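Local coordinates for C24 protein (Bizionia argentinensis JUB59, PDB 6OV6), which probably forms the receptor-binding tip of the long tail fibre of a temperate bacteriophage, with manganese bound to histidines, at the interface of chains A and B. Residues are numbered along the deposited sequence; one frame, centred on the assembly and turned at random. Chains: chain A/B, C24 protein.

Contact 1: the interface of chains A and B. Residues chain A 137-139, 141, 150, 269-271; chain B 168, 178.
B:Tyr168 turns a ring face to A:Val141, the two side chains meeting tip to tip, while B:Ile178 pushes its tip against the backbone of A:Ala271 on strand 267-275, in a subunit contact of the putative phage tail-fibre tip, deposited as a trimer. The tight part lies around the strand. The B:Ile178 end methyl CD1 is 3.4 Å from A:Ala271 N, with the carbonyl oxygen A:Tyr137 O 3.6 Å from the same CD1. Its other branch, CG2, turns to the carbonyl oxygens of A:Thr269 and A:Ser138, while CD1 also meets the methyls of A:Val141 and A:Ala271, A:Val141 and B:Ile178 sliding past each other in opposite directions. Alongside, the methyl A:Thr269 CG2, anti to its own backbone N (chi1 of OG1 -53°), points at B:Tyr168 CA and touches it at 3.4 Å. The amide B:Tyr168 N donates to A:Leu270 O at 2.9 Å, bent to 154° at the hydrogen and lying above the carbonyl plane. CG of B:Tyr168 stands anti to its backbone N (chi1 163°), which carries the ring past A:Ala271 towards A:Val141. There A:Val141 CG1 sits over the face, 3.8 Å from the ring centroid, and A:Val141 CG2 reaches the phenol oxygen B:Tyr168 OH at 3.5 Å. The looser side is formed by A:Leu150, whose side chain crosses that of B:Tyr168 at about a right angle: its CD1 comes no nearer than 3.9 Å, to B:Tyr168 CD2, and little of its surface is hidden.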
loop_
_atom_site.group_PDB
_atom_site.type_symbol
_atom_site.label_atom_id
_atom_site.label_comp_id
_atom_site.label_asym_id
_atom_site.label_seq_id
_atom_site.Cartn_x
_atom_site.Cartn_y
_atom_site.Cartn_z
ATOM N N TYR A 137 11.725 -0.295 -6.419
ATOM C CA TYR A 137 13.005 0.208 -6.926
ATOM C C TYR A 137 13.171 1.668 -6.552
ATOM O O TYR A 137 12.269 2.482 -6.791
ATOM C CB TYR A 137 13.073 -0.016 -8.453
ATOM C CG TYR A 137 14.303 0.522 -9.152
ATOM C CD1 TYR A 137 15.540 -0.119 -9.030
ATOM C CD2 TYR A 137 14.222 1.638 -9.985
ATOM C CE1 TYR A 137 16.671 0.358 -9.709
ATOM C CE2 TYR A 137 15.340 2.113 -10.675
ATOM C CZ TYR A 137 16.558 1.464 -10.541
ATOM O OH TYR A 137 17.642 1.936 -11.239
ATOM N N SER A 138 14.301 1.980 -5.919
ATOM C CA SER A 138 14.618 3.336 -5.460
ATOM C C SER A 138 15.865 3.909 -6.168
ATOM O O SER A 138 16.320 5.004 -5.834
ATOM C CB SER A 138 14.797 3.368 -3.951
ATOM O OG SER A 138 15.836 2.504 -3.532
ATOM N N GLY A 139 16.395 3.159 -7.133
ATOM C CA GLY A 139 17.559 3.578 -7.910
ATOM C C GLY A 139 17.152 4.567 -8.981
ATOM O O GLY A 139 15.993 5.001 -9.018
ATOM N N VAL A 141 15.661 6.098 -12.141
ATOM C CA VAL A 141 14.600 5.750 -13.086
ATOM C C VAL A 141 15.069 5.847 -14.551
ATOM O O VAL A 141 14.413 5.303 -15.437
ATOM C CB VAL A 141 13.277 6.531 -12.844
ATOM C CG1 VAL A 141 12.647 6.129 -11.502
ATOM C CG2 VAL A 141 13.499 8.051 -12.914
ATOM N N LEU A 150 10.017 -0.661 -16.274
ATOM C CA LEU A 150 8.967 -0.108 -15.430
ATOM C C LEU A 150 7.667 -0.898 -15.682
ATOM O O LEU A 150 7.396 -1.298 -16.824
ATOM C CB LEU A 150 8.798 1.361 -15.851
ATOM C CG LEU A 150 8.230 2.358 -14.845
ATOM C CD1 LEU A 150 9.175 2.547 -13.631
ATOM C CD2 LEU A 150 7.962 3.692 -15.531
ATOM N N THR A 269 6.877 7.692 -2.864
ATOM C CA THR A 269 6.980 7.243 -4.240
ATOM C C THR A 269 8.205 6.346 -4.474
ATOM O O THR A 269 9.340 6.748 -4.229
ATOM C CB THR A 269 6.994 8.450 -5.228
ATOM O OG1 THR A 269 5.881 9.302 -4.978
ATOM C CG2 THR A 269 6.992 8.000 -6.695
ATOM N N LEU A 270 7.951 5.143 -4.974
ATOM C CA LEU A 270 8.981 4.203 -5.410
ATOM C C LEU A 270 8.560 3.698 -6.794
ATOM O O LEU A 270 7.366 3.653 -7.100
ATOM C CB LEU A 270 9.146 3.020 -4.434
ATOM C CG LEU A 270 9.638 3.330 -3.011
ATOM C CD1 LEU A 270 9.710 2.040 -2.169
ATOM C CD2 LEU A 270 11.027 3.996 -3.015
ATOM N N ALA A 271 9.513 3.247 -7.605
ATOM C CA ALA A 271 9.146 2.699 -8.898
ATOM C C ALA A 271 8.879 1.198 -8.761
ATOM O O ALA A 271 9.556 0.508 -7.993
ATOM C CB ALA A 271 10.267 2.932 -9.898
ATOM N N TYR B 168 5.725 5.242 -8.838
ATOM C CA TYR B 168 6.347 6.313 -9.613
ATOM C C TYR B 168 5.592 6.442 -10.928
ATOM O O TYR B 168 5.223 5.442 -11.538
ATOM C CB TYR B 168 7.839 5.969 -9.855
ATOM C CG TYR B 168 8.499 6.767 -10.966
ATOM C CD1 TYR B 168 8.922 8.082 -10.752
ATOM C CD2 TYR B 168 8.723 6.202 -12.220
ATOM C CE1 TYR B 168 9.532 8.820 -11.773
ATOM C CE2 TYR B 168 9.339 6.928 -13.246
ATOM C CZ TYR B 168 9.725 8.240 -13.018
ATOM O OH TYR B 168 10.330 8.953 -14.024
ATOM N N ILE B 178 11.373 9.625 -7.425
ATOM C CA ILE B 178 11.495 8.712 -6.299
ATOM C C ILE B 178 11.577 9.578 -5.040
ATOM O O ILE B 178 12.291 10.590 -5.019
ATOM C CB ILE B 178 12.770 7.825 -6.443
ATOM C CG1 ILE B 178 12.744 6.942 -7.724
ATOM C CG2 ILE B 178 13.084 7.021 -5.156
ATOM C CD1 ILE B 178 11.602 5.897 -7.874
#

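Contact 2: the interface of chains A and B. Residues chain A 120-121, 123-124, 127; chain B 116-118, 123.
A:Ser124, on the short helix 120-125, meets the backbone of B:Thr118 in the segment just before the same helix of chain B, a contact of helix with loop and of helix with helix between subunits of the putative phage fibre tip, deposited as a trimer. The hydroxyl A:Ser124 OG accepts from B:Thr118 N at 3.0 Å, almost straight at 177°. It also donates to A:Leu120 O, one helical turn back, at 2.7 Å from above the carbonyl plane. OG lies beside its own backbone N (chi1 -60°), a position from which it reaches both partners; the inward bond fixes its rotation and probably presents a lone pair to the B:Thr118 amide. The side chain of B:Leu123 can be followed outward into a leucine cluster: CB leads, with CG anti to the carbonyl carbon (chi1 -69°), to the branch at CG, from which the two methyls make the contact. CD1 touches A:Leu120 CD2 at 3.7 Å and lies 4.0 Å from A:Leu123 CB; CD2 turns to both methyls of A:Leu127, the nearer being CD2 at 4.0 Å. The A:Leu127 side chain crosses that of B:Thr118 at about a right angle, its CD2 being 3.6 Å from B:Thr118 CG2 and 3.5 Å from the hydroxyl B:Thr118 OG1. On the other flank of A:Ser124, the B:Leu117 methyl CD2 presses on the helix backbone at A:Arg121, against its N and CA, while the long A:Arg121 side chain extends away.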
loop_
_atom_site.group_PDB
_atom_site.type_symbol
_atom_site.label_atom_id
_atom_site.label_comp_id
_atom_site.label_asym_id
_atom_site.label_seq_id
_atom_site.Cartn_x
_atom_site.Cartn_y
_atom_site.Cartn_z
ATOM N N LEU A 120 21.896 -24.435 -6.076
ATOM C CA LEU A 120 21.288 -23.818 -7.246
ATOM C C LEU A 120 19.849 -24.310 -7.419
ATOM O O LEU A 120 19.009 -23.538 -7.865
ATOM C CB LEU A 120 22.105 -24.111 -8.491
ATOM C CG LEU A 120 23.278 -23.184 -8.699
ATOM C CD1 LEU A 120 24.279 -23.814 -9.661
ATOM C CD2 LEU A 120 22.808 -21.788 -9.220
ATOM N N ARG A 121 19.564 -25.557 -7.014
ATOM C CA ARG A 121 18.208 -26.128 -7.037
ATOM C C ARG A 121 17.271 -25.271 -6.173
ATOM O O ARG A 121 16.198 -24.891 -6.630
ATOM C CB ARG A 121 18.249 -27.584 -6.530
ATOM C CG ARG A 121 16.975 -28.354 -6.740
ATOM C CD ARG A 121 17.009 -29.672 -5.991
ATOM N NE ARG A 121 15.673 -30.246 -5.969
ATOM C CZ ARG A 121 15.323 -31.353 -6.600
ATOM N NH1 ARG A 121 16.231 -32.068 -7.254
ATOM N NH2 ARG A 121 14.069 -31.779 -6.553
ATOM N N LEU A 123 17.878 -22.074 -5.075
ATOM C CA LEU A 123 17.839 -20.732 -5.652
ATOM C C LEU A 123 16.880 -20.656 -6.846
ATOM O O LEU A 123 16.155 -19.668 -6.979
ATOM C CB LEU A 123 19.245 -20.251 -6.040
ATOM C CG LEU A 123 20.192 -19.955 -4.884
ATOM C CD1 LEU A 123 21.582 -19.683 -5.409
ATOM C CD2 LEU A 123 19.711 -18.757 -4.033
ATOM N N SER A 124 16.835 -21.725 -7.672
ATOM C CA SER A 124 15.948 -21.829 -8.836
ATOM C C SER A 124 14.477 -21.896 -8.403
ATOM O O SER A 124 13.639 -21.278 -9.046
ATOM C CB SER A 124 16.301 -23.045 -9.691
ATOM O OG SER A 124 17.639 -22.926 -10.143
ATOM N N LEU A 127 13.135 -18.568 -7.415
ATOM C CA LEU A 127 13.112 -17.629 -8.523
ATOM C C LEU A 127 11.752 -17.661 -9.200
ATOM O O LEU A 127 11.361 -18.695 -9.743
ATOM C CB LEU A 127 14.240 -17.939 -9.524
ATOM C CG LEU A 127 14.414 -16.919 -10.633
ATOM C CD1 LEU A 127 14.966 -15.603 -10.079
ATOM C CD2 LEU A 127 15.269 -17.475 -11.742
ATOM N N LYS B 116 15.381 -28.999 -12.998
ATOM C CA LYS B 116 16.104 -28.225 -13.998
ATOM C C LYS B 116 16.529 -26.950 -13.278
ATOM O O LYS B 116 15.828 -26.503 -12.371
ATOM C CB LYS B 116 15.199 -27.900 -15.199
ATOM C CG LYS B 116 15.960 -27.667 -16.502
ATOM C CD LYS B 116 16.152 -28.953 -17.316
ATOM C CE LYS B 116 16.877 -28.672 -18.608
ATOM N NZ LYS B 116 18.354 -28.603 -18.431
ATOM N N LEU B 117 17.672 -26.374 -13.651
ATOM C CA LEU B 117 18.200 -25.206 -12.956
ATOM C C LEU B 117 18.233 -23.942 -13.761
ATOM O O LEU B 117 18.382 -23.977 -14.982
ATOM C CB LEU B 117 19.653 -25.514 -12.508
ATOM C CG LEU B 117 19.883 -26.822 -11.743
ATOM C CD1 LEU B 117 21.343 -27.165 -11.716
ATOM C CD2 LEU B 117 19.330 -26.771 -10.319
ATOM N N THR B 118 18.179 -22.808 -13.070
ATOM C CA THR B 118 18.425 -21.498 -13.668
ATOM C C THR B 118 19.953 -21.311 -13.506
ATOM O O THR B 118 20.500 -21.622 -12.450
ATOM C CB THR B 118 17.663 -20.397 -12.907
ATOM O OG1 THR B 118 16.259 -20.612 -13.060
ATOM C CG2 THR B 118 18.001 -19.021 -13.405
ATOM N N LEU B 123 20.638 -15.775 -12.725
ATOM C CA LEU B 123 20.435 -15.329 -11.343
ATOM C C LEU B 123 21.107 -13.974 -11.078
ATOM O O LEU B 123 20.520 -13.121 -10.383
ATOM C CB LEU B 123 20.918 -16.395 -10.343
ATOM C CG LEU B 123 20.080 -17.684 -10.281
ATOM C CD1 LEU B 123 20.771 -18.701 -9.393
ATOM C CD2 LEU B 123 18.672 -17.409 -9.714
#

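The centres of contact 1 and contact 2, taken over their C-alpha atoms, are about 27 Å apart, and the two share no residues. Contact 1 joins strand 267-275 and neighbouring segments of chain A to loops of chain B; contact 2 brings helix 120-125 of chain A against the same helix of chain B and the residues before it. In chain A, helix 120-125 lies shortly before strand 135-137, so the chain passes from one contact region towards the other. The deposited assembly holds three copies, and the pairing is not an exact two-fold, consistent with a trimeric fibre tip in which the subunits would meet at separate levels.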